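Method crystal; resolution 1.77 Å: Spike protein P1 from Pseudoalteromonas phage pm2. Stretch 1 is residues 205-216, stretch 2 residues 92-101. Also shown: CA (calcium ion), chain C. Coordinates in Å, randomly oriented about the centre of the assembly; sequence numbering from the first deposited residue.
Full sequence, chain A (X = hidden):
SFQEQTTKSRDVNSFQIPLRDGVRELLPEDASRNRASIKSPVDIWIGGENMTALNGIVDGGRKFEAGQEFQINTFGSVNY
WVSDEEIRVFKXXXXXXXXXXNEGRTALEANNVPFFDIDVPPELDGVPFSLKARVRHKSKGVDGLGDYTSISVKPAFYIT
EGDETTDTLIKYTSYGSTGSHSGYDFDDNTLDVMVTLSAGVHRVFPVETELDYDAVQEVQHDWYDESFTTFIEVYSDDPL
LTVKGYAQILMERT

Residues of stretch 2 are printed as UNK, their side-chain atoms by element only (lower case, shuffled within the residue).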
# COMPACT_ATOMS: atom_id res chain seq x y z
N PHE A 205 26.30 -0.19 -18.07
CA PHE A 205 26.40 0.47 -19.38
C PHE A 205 27.31 -0.36 -20.32
O PHE A 205 28.54 -0.38 -20.14
CB PHE A 205 26.98 1.89 -19.27
CG PHE A 205 26.19 2.83 -18.39
CD1 PHE A 205 25.32 3.75 -18.96
CD2 PHE A 205 26.36 2.82 -17.00
CE1 PHE A 205 24.60 4.64 -18.16
CE2 PHE A 205 25.64 3.71 -16.19
CZ PHE A 205 24.75 4.61 -16.77
N PRO A 206 26.72 -1.06 -21.30
CA PRO A 206 27.55 -1.70 -22.32
C PRO A 206 28.13 -0.65 -23.28
O PRO A 206 27.37 0.09 -23.93
CB PRO A 206 26.56 -2.65 -23.04
CG PRO A 206 25.35 -2.72 -22.14
CD PRO A 206 25.29 -1.36 -21.49
N VAL A 207 29.45 -0.59 -23.36
CA VAL A 207 30.13 0.46 -24.13
C VAL A 207 31.31 -0.04 -24.95
O VAL A 207 31.86 -1.12 -24.69
CB VAL A 207 30.67 1.60 -23.20
CG1 VAL A 207 29.55 2.19 -22.36
CG2 VAL A 207 31.81 1.09 -22.31
N GLU A 208 31.71 0.78 -25.94
CA GLU A 208 33.00 0.61 -26.60
C GLU A 208 34.02 1.56 -25.93
O GLU A 208 33.77 2.77 -25.86
CB GLU A 208 32.87 0.92 -28.10
CG GLU A 208 34.21 0.84 -28.87
CD GLU A 208 34.95 -0.48 -28.65
OE1 GLU A 208 34.43 -1.55 -29.05
OE2 GLU A 208 36.06 -0.44 -28.06
N THR A 209 35.15 1.03 -25.45
CA THR A 209 36.12 1.84 -24.69
C THR A 209 37.25 2.40 -25.54
O THR A 209 38.01 3.27 -25.09
CB THR A 209 36.76 1.06 -23.50
OG1 THR A 209 37.54 -0.04 -24.00
CG2 THR A 209 35.71 0.56 -22.52
N GLU A 210 37.38 1.89 -26.76
CA GLU A 210 38.51 2.22 -27.61
C GLU A 210 38.02 3.11 -28.74
O GLU A 210 37.16 2.71 -29.53
CB GLU A 210 39.18 0.95 -28.15
CG GLU A 210 40.40 1.17 -29.03
CD GLU A 210 41.62 1.62 -28.26
OE1 GLU A 210 41.85 1.13 -27.13
OE2 GLU A 210 42.36 2.48 -28.79
N LEU A 211 38.55 4.33 -28.80
CA LEU A 211 38.27 5.25 -29.89
C LEU A 211 39.50 5.24 -30.80
O LEU A 211 40.52 5.86 -30.48
CB LEU A 211 37.94 6.65 -29.36
CG LEU A 211 37.66 7.79 -30.35
CD1 LEU A 211 36.51 7.47 -31.29
CD2 LEU A 211 37.39 9.09 -29.61
N ASP A 212 39.40 4.52 -31.91
CA ASP A 212 40.54 4.27 -32.80
C ASP A 212 40.91 5.54 -33.56
O ASP A 212 40.03 6.25 -34.05
CB ASP A 212 40.21 3.12 -33.76
CG ASP A 212 41.41 2.65 -34.56
OD1 ASP A 212 41.87 3.40 -35.45
OD2 ASP A 212 41.90 1.53 -34.31
N TYR A 213 42.21 5.82 -33.63
CA TYR A 213 42.74 6.99 -34.34
C TYR A 213 42.18 7.12 -35.76
O TYR A 213 41.83 8.22 -36.20
CB TYR A 213 44.27 6.93 -34.35
CG TYR A 213 44.96 7.96 -35.22
CD1 TYR A 213 45.16 9.26 -34.76
CD2 TYR A 213 45.41 7.63 -36.51
CE1 TYR A 213 45.79 10.21 -35.56
CE2 TYR A 213 46.03 8.57 -37.31
CZ TYR A 213 46.22 9.86 -36.83
OH TYR A 213 46.84 10.80 -37.62
N ASP A 214 42.10 5.98 -36.45
CA ASP A 214 41.65 5.93 -37.84
C ASP A 214 40.18 6.32 -38.00
O ASP A 214 39.81 6.92 -39.00
CB ASP A 214 41.90 4.54 -38.42
CG ASP A 214 43.38 4.17 -38.43
OD1 ASP A 214 44.21 4.98 -38.88
OD2 ASP A 214 43.70 3.06 -37.99
N ALA A 215 39.37 5.98 -36.99
CA ALA A 215 37.96 6.35 -36.95
C ALA A 215 37.80 7.85 -36.77
O ALA A 215 36.92 8.46 -37.37
CB ALA A 215 37.24 5.59 -35.83
N VAL A 216 38.65 8.44 -35.93
CA VAL A 216 38.66 9.89 -35.72
C VAL A 216 39.01 10.64 -37.02
O VAL A 216 38.30 11.56 -37.42
CB VAL A 216 39.62 10.28 -34.55
CG1 VAL A 216 39.66 11.78 -34.34
CG2 VAL A 216 39.21 9.57 -33.24
N UNK A 92 18.73 -7.10 -25.58
CA UNK A 92 19.22 -7.33 -26.94
C UNK A 92 19.21 -5.98 -27.63
O UNK A 92 18.20 -5.28 -27.59
o UNK A 92 16.36 -10.93 -27.05
c UNK A 92 17.39 -10.67 -27.70
o UNK A 92 17.64 -11.15 -28.82
c UNK A 92 18.36 -8.34 -27.69
c UNK A 92 18.40 -9.73 -27.08
N UNK A 93 20.33 -5.62 -28.24
CA UNK A 93 20.44 -4.34 -28.93
C UNK A 93 20.66 -4.54 -30.42
O UNK A 93 21.42 -5.43 -30.83
c UNK A 93 20.61 -2.09 -26.54
c UNK A 93 21.46 -3.13 -26.92
c UNK A 93 21.27 -2.34 -24.24
c UNK A 93 22.23 -3.75 -25.94
o UNK A 93 21.16 -1.96 -22.92
c UNK A 93 20.51 -1.70 -25.20
c UNK A 93 21.59 -3.52 -28.37
c UNK A 93 22.13 -3.37 -24.60
N UNK A 94 19.99 -3.72 -31.22
CA UNK A 94 20.28 -3.63 -32.64
C UNK A 94 21.07 -2.36 -32.94
O UNK A 94 21.77 -2.30 -33.96
c UNK A 94 18.99 -3.67 -33.47
o UNK A 94 18.14 -2.59 -33.14
N UNK A 95 20.98 -1.37 -32.06
CA UNK A 95 21.70 -0.10 -32.22
C UNK A 95 23.17 -0.26 -31.86
O UNK A 95 23.50 -0.93 -30.88
c UNK A 95 21.08 0.97 -31.36
N UNK A 96 24.03 0.38 -32.64
CA UNK A 96 25.47 0.38 -32.34
C UNK A 96 25.72 1.02 -30.98
O UNK A 96 25.10 2.03 -30.63
c UNK A 96 26.31 1.49 -35.94
c UNK A 96 26.21 1.16 -33.42
c UNK A 96 27.89 3.25 -36.68
n UNK A 96 27.14 3.55 -37.74
c UNK A 96 26.18 0.49 -34.80
n UNK A 96 29.01 3.91 -36.46
n UNK A 96 27.53 2.29 -35.83
N UNK A 97 26.65 0.44 -30.22
CA UNK A 97 26.98 0.94 -28.89
C UNK A 97 27.81 2.22 -29.01
O UNK A 97 28.55 2.39 -29.99
c UNK A 97 27.76 -0.10 -28.11
N UNK A 98 27.71 3.10 -28.02
CA UNK A 98 28.50 4.34 -28.05
C UNK A 98 29.92 4.20 -27.50
O UNK A 98 30.19 3.37 -26.62
c UNK A 98 27.76 5.48 -27.35
c UNK A 98 25.57 6.80 -27.31
c UNK A 98 24.37 7.12 -28.18
n UNK A 98 23.46 8.16 -27.62
c UNK A 98 26.44 5.81 -28.05
N UNK A 99 30.84 5.00 -28.06
CA UNK A 99 32.13 5.22 -27.43
C UNK A 99 31.94 5.90 -26.07
O UNK A 99 31.26 6.93 -25.98
c UNK A 99 34.10 4.74 -32.22
c UNK A 99 33.02 6.12 -28.28
c UNK A 99 33.15 5.74 -32.08
c UNK A 99 33.38 5.62 -29.65
o UNK A 99 34.46 4.30 -33.47
c UNK A 99 34.34 4.62 -29.82
c UNK A 99 34.70 4.18 -31.10
c UNK A 99 32.80 6.18 -30.80
N UNK A 100 32.56 5.35 -25.04
CA UNK A 100 32.50 6.01 -23.72
C UNK A 100 33.75 5.83 -22.88
O UNK A 100 34.24 4.71 -22.70
c UNK A 100 31.26 5.54 -22.94
N UNK A 101 34.25 6.96 -22.37
CA UNK A 101 35.26 6.96 -21.32
C UNK A 101 34.55 6.83 -19.99
O UNK A 101 33.34 7.03 -19.91
o UNK A 101 38.92 9.52 -22.48
c UNK A 101 37.71 9.67 -22.62
n UNK A 101 37.14 10.86 -22.75
c UNK A 101 36.08 8.25 -21.34
c UNK A 101 36.80 8.48 -22.64
CA CA C . 43.58 1.66 -36.17
O HOH W 1 37.00 3.26 -33.36
O HOH W 2 43.99 -0.19 -35.30
O HOH W 3 45.02 3.00 -34.82
O HOH W 4 45.62 0.97 -37.20

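Position 92 carries three carbons in a row, the third bearing two oxygens. This is a carboxylate after two methylenes, and it lies out of reach of stretch 1. The residue is Glu92.

Position 93 has one carbon leading to a ring of six carbons that bears one oxygen. Its CB points toward stretch 1, and the ring lies near Pro206. A hydroxylated six-membered ring means Tyr93. Tyr93 CE2 lies 4.1 Å from Pro206 CG.

Position 94 has one carbon and one oxygen, with no contact. It is Ser94.

Position 95 has a single carbon, also out of reach. It is Ala95.

Position 96 shows three carbons, a nitrogen, then a carbon holding two more nitrogens. That is a guanidinium group. It does not reach stretch 1, and its nitrogens are hydrogen-bonded elsewhere in the structure. It is Arg96.

Position 97 again has one carbon. This CB points toward stretch 1 and sits 4.2 Å from Pro206 O. It is Ala97.

Position 98 has four carbons in an unbranched row ending in nitrogen. The CB points away from stretch 1, and the side chain stays clear of it. The backbone does make contact: O of position 98 accepts from Glu208 N at 3.1 Å. The chain is that of Lys98.

Position 99 has one carbon and a six-carbon ring bearing one oxygen. The CB points away, but the ring end comes nearer to stretch 1. Leu211 CD1 stands over one ring face, 3.6 Å from the centroid and almost on the normal, a CH-pi contact. Glu210 O lies at the ring edge. The residue is Tyr99. Tyr99 CE1 lies 3.3 Å from Glu210 O. Water 1 lies 2.7 Å from Tyr99 OH and accepts from Asp212 N at 3.1 Å, so it bridges the two stretches.

Position 100 has one carbon, and this CB packs 3.8 Å from Val207 CG1. It is Ala100.

Position 101 has three carbons, the third carrying one oxygen and one nitrogen. This is an amide, and the side chain makes no contact. It is Gln101.

The contact is held by a single beta bridge between Glu208 and Tyr99. Glu208 N donates to Lys98 O, and Ala100 N donates to Glu208 O at 3.0 Å. Both bonds are nearly straight. Alongside them, Tyr99 CA lies 3.3 Å from Glu208 O, a CA-H...O contact. The Tyr99 ring extends the contact past the strand, to Leu211 and to Ala215, whose CB is 3.9 Å from Tyr99 OH.

Stretch 2, residues 92-101: EYSARAKYAQ
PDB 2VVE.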